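Local coordinates for protein 3-chlorocatechol 1,2-dioxygenase (Rhodococcus opacus, PDB 2BOY) that probably catalyses the intradiol ring cleavage of catechols such as 3-chlorocatechol with molecular oxygen, using a ferric iron bound in its active site, at residues L122-S134 with T158-P170. Residues are numbered along the deposited sequence; the frame is centred on the assembly and turned at random. Where two conformers were deposited one is given.
Sequences LDMWQADAAGEYS and TLRTIVPAPYEIP. With FE (Fe (III) ion), chain I; BHO (benzhydroxamic acid), chain J.
Gln126 reaches across to the hydroxyl of Thr161, the carbonyl of Ile162 and the ring of Pro164. At CB, chi1 of 66° sets CG between the backbone N and the carbonyl carbon; the chain then runs extended to Gln126 CD, which lies 3.4 Å from Thr161 OG1. Gln126 OE1 accepts from that hydroxyl, Thr161 OG1 lying 2.7 Å away and well above the amide plane. Gln126 NE2 gives one hydrogen to Ile162 O at 3.0 Å, almost straight (178°), and the other to Ala127 O of its own segment; both bonds lie in the amide plane, and the two carbonyl acceptors fix the flip of the group. Pro164 CB packs against Gln126 NE2 at 3.7 Å. Further on, Ala165 N bonds to Asp128 O of the type I turn 128-131, and Asp128 OD1 makes an Asx turn by taking Ala130 N. Past the turn, Tyr133 presents an edge to the face of Tyr167, in the conformer given, as an offset edge-to-face pair, planes at 70°, while Tyr167 OH is hydrogen-bonded to Tyr78 OH. Tyr133 OH binds the iron at 1.9 Å, alongside His191 and His193. Both N-H groups of the buried amide are used and OE1 has a donor; the polar bonds tie the loop carrying an iron-ligand tyrosine to the segment leading into the benzhydroxamate pocket.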
# COMPACT_ATOMS: atom_id res chain seq x y z
N LEU A 122 33.67 -1.75 -6.96
CA LEU A 122 32.62 -0.72 -6.89
C LEU A 122 31.74 -0.84 -8.11
O LEU A 122 32.24 -0.92 -9.24
CB LEU A 122 33.21 0.71 -6.83
CG LEU A 122 34.08 1.12 -5.63
CD1 LEU A 122 35.54 0.79 -5.93
CD2 LEU A 122 33.92 2.57 -5.31
N ASP A 123 30.43 -0.90 -7.88
CA ASP A 123 29.44 -0.92 -8.92
C ASP A 123 28.87 0.49 -8.94
O ASP A 123 28.36 0.94 -7.92
CB ASP A 123 28.33 -1.89 -8.52
CG ASP A 123 27.93 -2.82 -9.64
OD1 ASP A 123 27.77 -4.02 -9.40
OD2 ASP A 123 27.72 -2.45 -10.80
N MET A 124 28.88 1.18 -10.07
CA MET A 124 28.35 2.56 -10.11
C MET A 124 27.30 2.67 -11.19
O MET A 124 27.46 2.07 -12.24
CB MET A 124 29.48 3.55 -10.34
CG MET A 124 29.18 5.01 -9.95
SD MET A 124 28.21 5.99 -11.19
CE MET A 124 29.51 6.87 -12.09
N TRP A 125 26.18 3.34 -10.89
CA TRP A 125 25.18 3.61 -11.92
C TRP A 125 24.67 5.01 -11.74
O TRP A 125 24.66 5.54 -10.62
CB TRP A 125 24.04 2.55 -11.96
CG TRP A 125 23.12 2.48 -10.76
CD1 TRP A 125 21.81 2.84 -10.72
CD2 TRP A 125 23.41 1.90 -9.46
NE1 TRP A 125 21.26 2.56 -9.48
CE2 TRP A 125 22.23 2.02 -8.67
CE3 TRP A 125 24.57 1.34 -8.87
CZ2 TRP A 125 22.15 1.60 -7.31
CZ3 TRP A 125 24.51 0.92 -7.52
CH2 TRP A 125 23.30 1.06 -6.75
N GLN A 126 24.22 5.60 -12.84
CA GLN A 126 23.78 6.98 -12.81
C GLN A 126 22.89 7.15 -14.02
O GLN A 126 22.93 6.34 -14.96
CB GLN A 126 24.98 7.94 -12.91
CG GLN A 126 25.72 7.86 -14.30
CD GLN A 126 26.74 8.94 -14.47
OE1 GLN A 126 27.91 8.77 -14.13
NE2 GLN A 126 26.32 10.07 -15.05
N ALA A 127 22.14 8.25 -14.01
CA ALA A 127 21.34 8.67 -15.14
C ALA A 127 22.20 9.43 -16.13
O ALA A 127 23.29 9.89 -15.79
CB ALA A 127 20.20 9.57 -14.64
N ASP A 128 21.70 9.59 -17.36
CA ASP A 128 22.43 10.34 -18.35
C ASP A 128 22.11 11.83 -18.21
O ASP A 128 21.45 12.25 -17.26
CB ASP A 128 22.13 9.80 -19.78
CG ASP A 128 20.73 10.16 -20.28
OD1 ASP A 128 19.93 10.83 -19.58
OD2 ASP A 128 20.33 9.77 -21.39
N ALA A 129 22.63 12.65 -19.15
CA ALA A 129 22.44 14.09 -19.07
C ALA A 129 20.99 14.54 -19.30
O ALA A 129 20.66 15.72 -19.07
CB ALA A 129 23.43 14.86 -20.07
N ALA A 130 20.14 13.63 -19.76
CA ALA A 130 18.71 13.90 -19.81
C ALA A 130 17.93 13.33 -18.61
O ALA A 130 16.70 13.38 -18.59
CB ALA A 130 18.08 13.45 -21.19
N GLY A 131 18.63 12.78 -17.60
CA GLY A 131 17.92 12.16 -16.49
C GLY A 131 17.34 10.76 -16.73
O GLY A 131 16.43 10.33 -16.00
N GLU A 132 17.86 10.02 -17.70
CA GLU A 132 17.33 8.68 -18.00
C GLU A 132 18.33 7.60 -17.60
O GLU A 132 19.53 7.76 -17.79
CB GLU A 132 17.09 8.51 -19.51
CG GLU A 132 16.09 9.52 -20.13
CD GLU A 132 14.69 9.33 -19.57
OE1 GLU A 132 14.21 8.19 -19.55
OE2 GLU A 132 14.06 10.33 -19.14
N TYR A 133 17.82 6.47 -17.12
CA TYR A 133 18.65 5.32 -16.83
C TYR A 133 18.55 4.23 -17.88
O TYR A 133 17.46 3.97 -18.39
CB TYR A 133 18.18 4.70 -15.53
CG TYR A 133 18.62 5.43 -14.26
CD1 TYR A 133 17.81 6.41 -13.69
CD2 TYR A 133 19.85 5.14 -13.65
CE1 TYR A 133 18.20 7.06 -12.50
CE2 TYR A 133 20.24 5.80 -12.43
CZ TYR A 133 19.40 6.73 -11.89
OH TYR A 133 19.78 7.39 -10.75
N SER A 134 19.65 3.56 -18.18
CA SER A 134 19.61 2.37 -19.01
C SER A 134 18.76 1.26 -18.33
O SER A 134 18.57 1.26 -17.08
CB SER A 134 21.02 1.88 -19.42
OG SER A 134 21.78 1.41 -18.31
N THR A 158 40.41 6.48 -10.84
CA THR A 158 39.98 7.69 -11.51
C THR A 158 38.94 7.22 -12.48
O THR A 158 39.17 6.23 -13.20
CB THR A 158 41.18 8.30 -12.29
OG1 THR A 158 42.15 8.81 -11.35
CG2 THR A 158 40.75 9.52 -13.09
N LEU A 159 37.80 7.91 -12.51
CA LEU A 159 36.68 7.48 -13.36
C LEU A 159 36.22 8.66 -14.20
O LEU A 159 35.97 9.75 -13.66
CB LEU A 159 35.54 6.94 -12.48
CG LEU A 159 34.21 6.52 -13.18
CD1 LEU A 159 34.47 5.37 -14.13
CD2 LEU A 159 33.15 6.14 -12.16
N ARG A 160 36.11 8.44 -15.52
CA ARG A 160 35.55 9.46 -16.40
C ARG A 160 34.07 9.19 -16.71
O ARG A 160 33.68 8.10 -17.13
CB ARG A 160 36.34 9.56 -17.71
CG ARG A 160 35.74 10.53 -18.71
CD ARG A 160 36.60 10.82 -19.95
NE ARG A 160 35.76 10.83 -21.16
CZ ARG A 160 35.95 10.03 -22.23
NH1 ARG A 160 36.97 9.18 -22.26
NH2 ARG A 160 35.13 10.09 -23.28
N THR A 161 33.25 10.22 -16.55
CA THR A 161 31.85 10.09 -16.87
C THR A 161 31.33 11.46 -17.27
O THR A 161 32.12 12.32 -17.70
CB THR A 161 31.12 9.41 -15.68
OG1 THR A 161 29.77 9.21 -16.02
CG2 THR A 161 31.12 10.28 -14.41
N ILE A 162 30.02 11.64 -17.22
CA ILE A 162 29.39 12.91 -17.50
C ILE A 162 28.58 13.26 -16.26
O ILE A 162 28.22 12.35 -15.52
CB ILE A 162 28.56 12.75 -18.81
CG1 ILE A 162 29.46 13.17 -19.99
CG2 ILE A 162 27.26 13.52 -18.80
CD1 ILE A 162 29.16 12.45 -21.30
N VAL A 163 28.40 14.54 -15.96
CA VAL A 163 27.54 14.94 -14.82
C VAL A 163 26.10 14.54 -15.10
O VAL A 163 25.53 14.97 -16.11
CB VAL A 163 27.64 16.47 -14.52
CG1 VAL A 163 26.82 16.83 -13.29
CG2 VAL A 163 29.11 16.87 -14.29
N PRO A 164 25.49 13.69 -14.23
CA PRO A 164 24.11 13.28 -14.46
C PRO A 164 23.19 14.47 -14.25
O PRO A 164 23.51 15.37 -13.47
CB PRO A 164 23.84 12.21 -13.34
CG PRO A 164 24.81 12.61 -12.20
CD PRO A 164 26.05 13.19 -12.95
N ALA A 165 22.06 14.48 -14.95
CA ALA A 165 20.98 15.42 -14.67
C ALA A 165 20.16 14.96 -13.47
O ALA A 165 20.07 13.77 -13.21
CB ALA A 165 20.04 15.53 -15.89
N PRO A 166 19.51 15.89 -12.79
CA PRO A 166 18.43 15.54 -11.87
C PRO A 166 17.33 14.78 -12.63
O PRO A 166 17.23 14.91 -13.85
CB PRO A 166 17.86 16.89 -11.44
CG PRO A 166 18.88 17.90 -11.75
CD PRO A 166 19.75 17.35 -12.84
N TYR A 167 16.54 14.02 -11.87
CA TYR A 167 15.57 13.00 -12.32
C TYR A 167 14.17 13.42 -11.79
O TYR A 167 14.08 13.77 -10.62
CB TYR A 167 15.98 11.64 -11.68
CG TYR A 167 15.09 10.44 -12.02
CD1 TYR A 167 14.14 9.94 -11.11
CD2 TYR A 167 15.22 9.79 -13.24
CE1 TYR A 167 13.31 8.84 -11.45
CE2 TYR A 167 14.42 8.69 -13.58
CZ TYR A 167 13.45 8.24 -12.69
OH TYR A 167 12.66 7.17 -13.05
N GLU A 168 13.10 13.40 -12.63
CA GLU A 168 11.74 13.42 -12.12
C GLU A 168 11.17 11.99 -12.10
O GLU A 168 11.30 11.25 -13.07
CB GLU A 168 10.86 14.32 -13.02
CG GLU A 168 10.34 15.57 -12.34
CD GLU A 168 9.24 16.29 -13.11
OE1 GLU A 168 9.48 16.63 -14.29
OE2 GLU A 168 8.15 16.52 -12.53
N ILE A 169 10.55 11.59 -11.00
CA ILE A 169 9.71 10.39 -11.02
C ILE A 169 8.63 10.62 -12.10
O ILE A 169 7.93 11.62 -12.05
CB ILE A 169 9.03 10.17 -9.63
CG1 ILE A 169 10.07 10.20 -8.48
CG2 ILE A 169 8.15 8.89 -9.61
CD1 ILE A 169 11.33 9.38 -8.71
N PRO A 170 8.47 9.71 -13.07
CA PRO A 170 7.58 9.98 -14.24
C PRO A 170 6.11 10.10 -13.89
O PRO A 170 5.60 9.23 -13.17
CB PRO A 170 7.85 8.79 -15.17
CG PRO A 170 9.18 8.28 -14.65
CD PRO A 170 9.11 8.39 -13.16
FE FE I . 19.03 7.37 -8.98
C1 BHO J . 15.75 6.63 -7.03
C2 BHO J . 15.38 6.53 -5.61
C3 BHO J . 14.03 6.47 -5.27
C4 BHO J . 13.06 6.52 -6.29
C5 BHO J . 13.43 6.62 -7.62
C6 BHO J . 14.77 6.69 -8.01
C BHO J . 17.20 6.69 -7.39
O1 BHO J . 17.93 7.16 -6.58
N BHO J . 17.74 6.33 -8.54
O2 BHO J . 17.52 5.25 -9.11